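Local coordinates for protein endonuclease V (Bacillus subtilis, PDB 3GA2) that probably repairs deaminated DNA by nicking double strands at the second phosphodiester bond 3' to a deoxyinosine, with magnesium as cofactor, at residues A[58-66]-A[218-229]; A[118-126]-A[168-176]. The protein carries 1 engineered substitution. All blocks are in the same frame, centred on the assembly; numbering follows the deposited sequence.

Contact 1 of 2, residues A[58-66]-A[218-229]; sequences GVCCIIVID and PVRLADLETHVL
Ile-63 lies across the helix backbone where the strand comes nearest to it, at Ala-222. Its CB faces the carbonyl O of Pro-218; from there CG2 reaches CB of Leu-221 at 4.0 Å. The other branch does the closer work: CG1 presses on CA of Ala-222 at 3.4 Å. The turn at chi2 (-62°) carries the tip, CD1, to CB of Glu-225 at 4.1 Å. Two residues back along the strand, Cys-61 SG nestles between CG of Glu-225 (3.4 Å) and CD1 of Leu-229 (3.3 Å). Thr-226 spends its hydroxyl inside the helix, OG1 donating to Asp-223 O at 2.6 Å, and presents its methyl CG2 to Cys-61 CB. At the other end Ile-65 CD1 sits tight against Pro-218 CG, 3.5 Å away. The axes of segments 58-66 and 218-229 approach to 7.5 Å and run at 143°, nearer antiparallel than parallel. This is helix-on-sheet packing beside Asp-46, a predicted magnesium ligand on strand 41-52. Strand 55-66 runs between strands 41-52 and 72-81, with helix 217-235 on this face and helix 96-105 packing against Cys-60 and Ile-62 on the other. A Glu-225 to Lys-75 salt bridge links the helix to strand 72-81.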
# COMPACT_ATOMS: atom_id res chain seq x y z
N GLY A 58 16.15 1.83 3.97
CA GLY A 58 14.96 1.40 3.26
C GLY A 58 14.96 1.82 1.81
O GLY A 58 15.47 2.88 1.45
N VAL A 59 14.40 0.96 0.96
CA VAL A 59 14.32 1.25 -0.46
C VAL A 59 12.88 1.07 -0.93
O VAL A 59 12.29 0.00 -0.78
CB VAL A 59 15.21 0.32 -1.29
CG1 VAL A 59 15.09 0.66 -2.77
CG2 VAL A 59 16.65 0.45 -0.85
N CYS A 60 12.32 2.13 -1.50
CA CYS A 60 10.95 2.08 -2.01
C CYS A 60 10.98 2.02 -3.53
O CYS A 60 11.64 2.82 -4.17
CB CYS A 60 10.16 3.31 -1.58
SG CYS A 60 8.57 3.49 -2.47
N CYS A 61 10.26 1.05 -4.08
CA CYS A 61 10.17 0.89 -5.52
C CYS A 61 8.73 1.09 -5.97
O CYS A 61 7.79 0.63 -5.31
CB CYS A 61 10.61 -0.50 -5.97
SG CYS A 61 12.37 -0.86 -5.83
N ILE A 62 8.57 1.78 -7.08
CA ILE A 62 7.26 2.01 -7.66
C ILE A 62 7.35 1.43 -9.06
O ILE A 62 8.23 1.79 -9.84
CB ILE A 62 6.91 3.51 -7.74
CG1 ILE A 62 6.74 4.08 -6.33
CG2 ILE A 62 5.63 3.70 -8.55
CD1 ILE A 62 6.43 5.57 -6.30
N ILE A 63 6.45 0.50 -9.37
CA ILE A 63 6.41 -0.13 -10.67
C ILE A 63 5.10 0.30 -11.32
O ILE A 63 4.03 0.07 -10.75
CB ILE A 63 6.40 -1.66 -10.56
CG1 ILE A 63 7.55 -2.12 -9.67
CG2 ILE A 63 6.51 -2.28 -11.95
CD1 ILE A 63 8.93 -1.77 -10.20
N VAL A 64 5.18 0.92 -12.49
CA VAL A 64 4.00 1.38 -13.20
C VAL A 64 3.74 0.44 -14.37
O VAL A 64 4.64 0.17 -15.15
CB VAL A 64 4.18 2.81 -13.75
CG1 VAL A 64 2.87 3.31 -14.33
CG2 VAL A 64 4.66 3.74 -12.64
N ILE A 65 2.52 -0.07 -14.48
CA ILE A 65 2.20 -0.93 -15.61
C ILE A 65 1.07 -0.34 -16.43
O ILE A 65 0.34 0.53 -15.95
CB ILE A 65 1.80 -2.37 -15.17
CG1 ILE A 65 0.50 -2.32 -14.36
CG2 ILE A 65 2.93 -3.00 -14.34
CD1 ILE A 65 -0.20 -3.66 -14.27
N ASP A 66 0.93 -0.80 -17.67
CA ASP A 66 -0.14 -0.36 -18.55
C ASP A 66 -1.34 -1.15 -18.08
O ASP A 66 -1.26 -2.37 -17.92
CB ASP A 66 0.21 -0.71 -20.00
CG ASP A 66 -0.92 -0.41 -20.97
OD1 ASP A 66 -1.90 -1.18 -21.00
OD2 ASP A 66 -0.83 0.60 -21.69
N PRO A 218 1.25 -5.57 -10.26
CA PRO A 218 2.03 -4.38 -9.89
C PRO A 218 2.78 -4.52 -8.56
O PRO A 218 3.96 -4.18 -8.47
CB PRO A 218 0.98 -3.28 -9.83
CG PRO A 218 -0.03 -3.73 -10.82
CD PRO A 218 -0.15 -5.21 -10.53
N VAL A 219 2.09 -5.03 -7.55
CA VAL A 219 2.68 -5.19 -6.22
C VAL A 219 3.73 -6.30 -6.20
O VAL A 219 4.75 -6.17 -5.54
CB VAL A 219 1.59 -5.48 -5.16
CG1 VAL A 219 2.22 -5.55 -3.78
CG2 VAL A 219 0.53 -4.39 -5.20
N ARG A 220 3.47 -7.39 -6.92
CA ARG A 220 4.42 -8.50 -6.96
C ARG A 220 5.73 -8.02 -7.59
O ARG A 220 6.82 -8.39 -7.14
CB ARG A 220 3.85 -9.67 -7.77
CG ARG A 220 4.80 -10.85 -7.88
CD ARG A 220 4.38 -11.80 -8.98
NE ARG A 220 5.17 -13.03 -8.95
CZ ARG A 220 5.09 -14.00 -9.86
NH1 ARG A 220 4.24 -13.89 -10.87
NH2 ARG A 220 5.84 -15.09 -9.74
N LEU A 221 5.63 -7.20 -8.63
CA LEU A 221 6.82 -6.69 -9.30
C LEU A 221 7.58 -5.72 -8.40
O LEU A 221 8.81 -5.77 -8.32
CB LEU A 221 6.45 -6.02 -10.63
CG LEU A 221 5.99 -7.03 -11.68
CD1 LEU A 221 5.60 -6.34 -12.98
CD2 LEU A 221 7.12 -8.03 -11.93
N ALA A 222 6.87 -4.85 -7.70
CA ALA A 222 7.53 -3.89 -6.82
C ALA A 222 8.26 -4.63 -5.71
O ALA A 222 9.40 -4.30 -5.37
CB ALA A 222 6.51 -2.92 -6.23
N ASP A 223 7.61 -5.64 -5.13
CA ASP A 223 8.20 -6.43 -4.06
C ASP A 223 9.51 -7.06 -4.53
O ASP A 223 10.54 -6.96 -3.87
CB ASP A 223 7.20 -7.50 -3.61
CG ASP A 223 7.66 -8.25 -2.37
OD1 ASP A 223 8.33 -7.64 -1.52
OD2 ASP A 223 7.33 -9.45 -2.26
N LEU A 224 9.47 -7.71 -5.69
CA LEU A 224 10.66 -8.35 -6.24
C LEU A 224 11.76 -7.33 -6.53
O LEU A 224 12.94 -7.62 -6.39
CB LEU A 224 10.32 -9.11 -7.52
CG LEU A 224 9.41 -10.33 -7.42
CD1 LEU A 224 9.04 -10.81 -8.81
CD2 LEU A 224 10.12 -11.44 -6.65
N GLU A 225 11.36 -6.12 -6.92
CA GLU A 225 12.33 -5.08 -7.24
C GLU A 225 13.01 -4.54 -5.98
O GLU A 225 14.22 -4.29 -5.97
CB GLU A 225 11.65 -3.95 -8.01
CG GLU A 225 12.61 -2.90 -8.53
CD GLU A 225 13.40 -3.37 -9.73
OE1 GLU A 225 14.52 -2.85 -9.93
OE2 GLU A 225 12.91 -4.24 -10.49
N THR A 226 12.23 -4.36 -4.91
CA THR A 226 12.78 -3.85 -3.65
C THR A 226 13.77 -4.86 -3.07
O THR A 226 14.76 -4.48 -2.44
CB THR A 226 11.67 -3.62 -2.61
OG1 THR A 226 10.97 -4.84 -2.36
CG2 THR A 226 10.68 -2.57 -3.10
N HIS A 227 13.51 -6.14 -3.30
CA HIS A 227 14.40 -7.18 -2.79
C HIS A 227 15.71 -7.25 -3.54
O HIS A 227 16.77 -7.40 -2.93
CB HIS A 227 13.69 -8.54 -2.84
CG HIS A 227 12.56 -8.66 -1.87
ND1 HIS A 227 11.64 -9.68 -1.92
CD2 HIS A 227 12.21 -7.89 -0.81
CE1 HIS A 227 10.76 -9.54 -0.95
NE2 HIS A 227 11.08 -8.46 -0.26
N VAL A 228 15.65 -7.13 -4.86
CA VAL A 228 16.85 -7.17 -5.68
C VAL A 228 17.72 -5.93 -5.44
O VAL A 228 18.94 -6.03 -5.40
CB VAL A 228 16.51 -7.29 -7.19
CG1 VAL A 228 15.74 -6.07 -7.65
CG2 VAL A 228 17.78 -7.45 -8.00
N LEU A 229 17.08 -4.78 -5.26
CA LEU A 229 17.84 -3.55 -5.00
C LEU A 229 18.47 -3.61 -3.62
O LEU A 229 19.61 -3.18 -3.44
CB LEU A 229 16.94 -2.32 -5.09
CG LEU A 229 16.68 -1.74 -6.48
CD1 LEU A 229 15.60 -0.69 -6.38
CD2 LEU A 229 17.97 -1.14 -7.06

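Contact 2 of 2, residues A[118-126]-A[168-176]; sequences NGYLHYNHM and IIIDGEVYG
Tyr-175 and Leu-121 meet because of how each leaves its backbone: the tyrosine swings CG anti to its carbonyl carbon (chi1 -82°), while the leucine sets CG opposite its own N (chi1 177°) and crosses the base of the tyrosine at about a right angle. Leu-121 CD1 then rests on Tyr-175 CB at 3.6 Å, and its second methyl, CD2, reaches Ile-168 CD1 at 4.0 Å. Farther out, the phenol ring is held between two groups. The His-125 ring meets one face obliquely, centroids 4.2 Å apart and planes at 49°, and Ile-170 CD1 backs the opposite face, while the carbonyl O of His-122 approaches the ring edge. A serine in place of Tyr-175 would probably open a gap between His-125 and Ile-170 and leave the imidazole freer to turn.

Tyr-120 comes in edge first: CE2 stands 3.7 Å from the carbonyl O of Val-174, near the ring plane, with Tyr-175 O alongside, and the His-125 ring covers one of its faces. Its hydroxyl OH is linked to the hairpin through a water, 2.9 Å away, which donates to Glu-173 OE1 at 2.7 Å. A second water donates to Tyr-123 O and holds Tyr-175 OH weakly at 3.4 Å. Direct contacts are thus mostly apolar and aromatic, with solvent bridging the polar rim.

Leu-121 is the centre of an inverse gamma turn in the loop that follows strand 113-116, whose Asp-116 is a predicted magnesium ligand. The segment it meets is a beta hairpin with a two-residue loop, the type I' turn from Ile-170 to Glu-173, at the border of the main sheet.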
# COMPACT_ATOMS: atom_id res chain seq x y z
N ASN A 118 -1.37 -2.15 4.45
CA ASN A 118 -2.77 -1.82 4.72
C ASN A 118 -3.17 -0.39 4.41
O ASN A 118 -2.33 0.51 4.31
CB ASN A 118 -3.12 -2.08 6.19
CG ASN A 118 -3.15 -3.55 6.54
OD1 ASN A 118 -3.92 -4.32 5.96
ND2 ASN A 118 -2.31 -3.95 7.49
N GLY A 119 -4.47 -0.19 4.28
CA GLY A 119 -5.03 1.12 4.02
C GLY A 119 -6.05 1.37 5.11
O GLY A 119 -5.69 1.60 6.26
N TYR A 120 -7.33 1.29 4.75
CA TYR A 120 -8.43 1.52 5.69
C TYR A 120 -8.46 0.44 6.79
O TYR A 120 -8.95 0.68 7.89
CB TYR A 120 -9.75 1.52 4.91
CG TYR A 120 -10.90 2.19 5.63
CD1 TYR A 120 -10.88 3.56 5.89
CD2 TYR A 120 -12.01 1.45 6.04
CE1 TYR A 120 -11.94 4.19 6.54
CE2 TYR A 120 -13.07 2.07 6.71
CZ TYR A 120 -13.03 3.44 6.95
OH TYR A 120 -14.07 4.05 7.61
N LEU A 121 -7.95 -0.75 6.48
CA LEU A 121 -7.91 -1.83 7.46
C LEU A 121 -6.75 -1.53 8.40
O LEU A 121 -5.65 -2.08 8.26
CB LEU A 121 -7.69 -3.16 6.75
CG LEU A 121 -7.54 -4.45 7.56
CD1 LEU A 121 -8.80 -4.79 8.35
CD2 LEU A 121 -7.22 -5.55 6.57
N HIS A 122 -7.02 -0.65 9.35
CA HIS A 122 -6.00 -0.24 10.30
C HIS A 122 -6.69 0.31 11.55
O HIS A 122 -7.79 0.84 11.47
CB HIS A 122 -5.12 0.84 9.65
CG HIS A 122 -4.15 1.48 10.58
ND1 HIS A 122 -4.46 2.57 11.35
CD2 HIS A 122 -2.87 1.16 10.88
CE1 HIS A 122 -3.42 2.90 12.09
NE2 HIS A 122 -2.44 2.06 11.83
N TYR A 123 -6.02 0.17 12.70
CA TYR A 123 -6.52 0.62 13.99
C TYR A 123 -7.25 1.95 13.91
O TYR A 123 -8.28 2.15 14.55
CB TYR A 123 -5.38 0.77 15.01
CG TYR A 123 -4.54 -0.46 15.24
CD1 TYR A 123 -3.18 -0.48 14.91
CD2 TYR A 123 -5.10 -1.62 15.79
CE1 TYR A 123 -2.40 -1.62 15.12
CE2 TYR A 123 -4.32 -2.76 16.00
CZ TYR A 123 -2.98 -2.75 15.67
OH TYR A 123 -2.22 -3.89 15.86
N ASN A 124 -6.72 2.87 13.12
CA ASN A 124 -7.35 4.17 13.00
C ASN A 124 -7.62 4.53 11.55
O ASN A 124 -7.60 5.70 11.17
CB ASN A 124 -6.46 5.22 13.67
CG ASN A 124 -7.26 6.29 14.38
OD1 ASN A 124 -8.24 6.00 15.06
ND2 ASN A 124 -6.85 7.55 14.22
N HIS A 125 -7.88 3.50 10.74
CA HIS A 125 -8.15 3.67 9.31
C HIS A 125 -7.06 4.52 8.67
O HIS A 125 -7.30 5.20 7.68
CB HIS A 125 -9.52 4.34 9.12
CG HIS A 125 -10.68 3.48 9.52
ND1 HIS A 125 -11.79 3.97 10.17
CD2 HIS A 125 -10.91 2.15 9.35
CE1 HIS A 125 -12.65 2.99 10.39
NE2 HIS A 125 -12.14 1.88 9.90
N MSE A 126 -5.86 4.47 9.23
CA MSE A 126 -4.80 5.30 8.68
C MSE A 126 -3.54 4.53 8.29
O MSE A 126 -2.42 4.97 8.58
CB MSE A 126 -4.47 6.41 9.68
CG MSE A 126 -3.98 7.70 9.04
SE MSE A 126 -5.17 8.41 7.67
CE MSE A 126 -3.83 9.42 6.72
N ILE A 168 -14.31 -8.06 6.56
CA ILE A 168 -13.77 -7.98 7.91
C ILE A 168 -14.55 -6.85 8.54
O ILE A 168 -14.35 -5.69 8.19
CB ILE A 168 -12.28 -7.64 7.87
CG1 ILE A 168 -11.54 -8.71 7.08
CG2 ILE A 168 -11.73 -7.52 9.29
CD1 ILE A 168 -10.13 -8.31 6.68
N ILE A 169 -15.45 -7.18 9.46
CA ILE A 169 -16.28 -6.18 10.10
C ILE A 169 -15.94 -5.98 11.57
O ILE A 169 -15.77 -6.94 12.32
CB ILE A 169 -17.77 -6.54 9.93
CG1 ILE A 169 -18.07 -6.84 8.45
CG2 ILE A 169 -18.65 -5.38 10.41
CD1 ILE A 169 -19.52 -7.18 8.15
N ILE A 170 -15.82 -4.72 11.97
CA ILE A 170 -15.49 -4.34 13.34
C ILE A 170 -16.43 -3.21 13.74
O ILE A 170 -16.52 -2.20 13.04
CB ILE A 170 -14.02 -3.86 13.42
CG1 ILE A 170 -13.10 -4.98 12.94
CG2 ILE A 170 -13.66 -3.48 14.84
CD1 ILE A 170 -11.66 -4.58 12.85
N ASP A 171 -17.14 -3.38 14.85
CA ASP A 171 -18.10 -2.37 15.31
C ASP A 171 -19.15 -2.08 14.25
O ASP A 171 -19.64 -0.95 14.13
CB ASP A 171 -17.39 -1.06 15.67
CG ASP A 171 -16.47 -1.19 16.87
OD1 ASP A 171 -16.86 -1.88 17.84
OD2 ASP A 171 -15.38 -0.59 16.85
N GLY A 172 -19.51 -3.09 13.46
CA GLY A 172 -20.52 -2.89 12.43
C GLY A 172 -20.03 -2.13 11.22
O GLY A 172 -20.82 -1.67 10.40
N GLU A 173 -18.71 -1.97 11.09
CA GLU A 173 -18.15 -1.27 9.95
C GLU A 173 -17.21 -2.17 9.17
O GLU A 173 -16.48 -2.98 9.74
CB GLU A 173 -17.41 -0.01 10.41
CG GLU A 173 -18.34 1.17 10.63
CD GLU A 173 -17.62 2.43 11.05
OE1 GLU A 173 -16.57 2.75 10.44
OE2 GLU A 173 -18.11 3.11 11.97
N VAL A 174 -17.24 -2.05 7.85
CA VAL A 174 -16.38 -2.86 7.00
C VAL A 174 -15.00 -2.23 6.88
O VAL A 174 -14.85 -1.19 6.25
CB VAL A 174 -16.96 -3.01 5.58
CG1 VAL A 174 -15.97 -3.77 4.71
CG2 VAL A 174 -18.29 -3.73 5.63
N TYR A 175 -14.00 -2.87 7.47
CA TYR A 175 -12.63 -2.34 7.39
C TYR A 175 -11.93 -2.78 6.11
O TYR A 175 -11.08 -2.07 5.59
CB TYR A 175 -11.80 -2.79 8.59
CG TYR A 175 -11.99 -1.94 9.83
CD1 TYR A 175 -10.88 -1.45 10.53
CD2 TYR A 175 -13.26 -1.64 10.31
CE1 TYR A 175 -11.03 -0.67 11.69
CE2 TYR A 175 -13.43 -0.87 11.47
CZ TYR A 175 -12.32 -0.39 12.14
OH TYR A 175 -12.49 0.39 13.26
N GLY A 176 -12.29 -3.97 5.62
CA GLY A 176 -11.68 -4.50 4.42
C GLY A 176 -12.15 -5.92 4.16
O GLY A 176 -13.18 -6.34 4.68
O HOH W 1 -16.44 2.35 7.81
O HOH W 2 -10.21 0.62 15.78

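Overall arrangement
Contact 1 and contact 2 occupy opposite sides of the chain's centre, their own centres 26 Å apart and their nearest atoms about 10 Å apart, without touching. Both segments of contact 2 fall in the chain between the two segments of contact 1. Both reach the same mixed sheet, whose core strand order fits the RNase H-like clan of this family: contact 1 packs the C-terminal helix 217-235 on strand 55-66, and contact 2 joins the loop after strand 113-116 to the hairpin of strands 165-170 and 173-179. Between them run strands 41-52, 113-116, 140-144 and 188-194, the first two carrying Asp-46 and Asp-116. Contact 1 thus lies beside the predicted magnesium site; contact 2 stands farther off, at the sheet's other border.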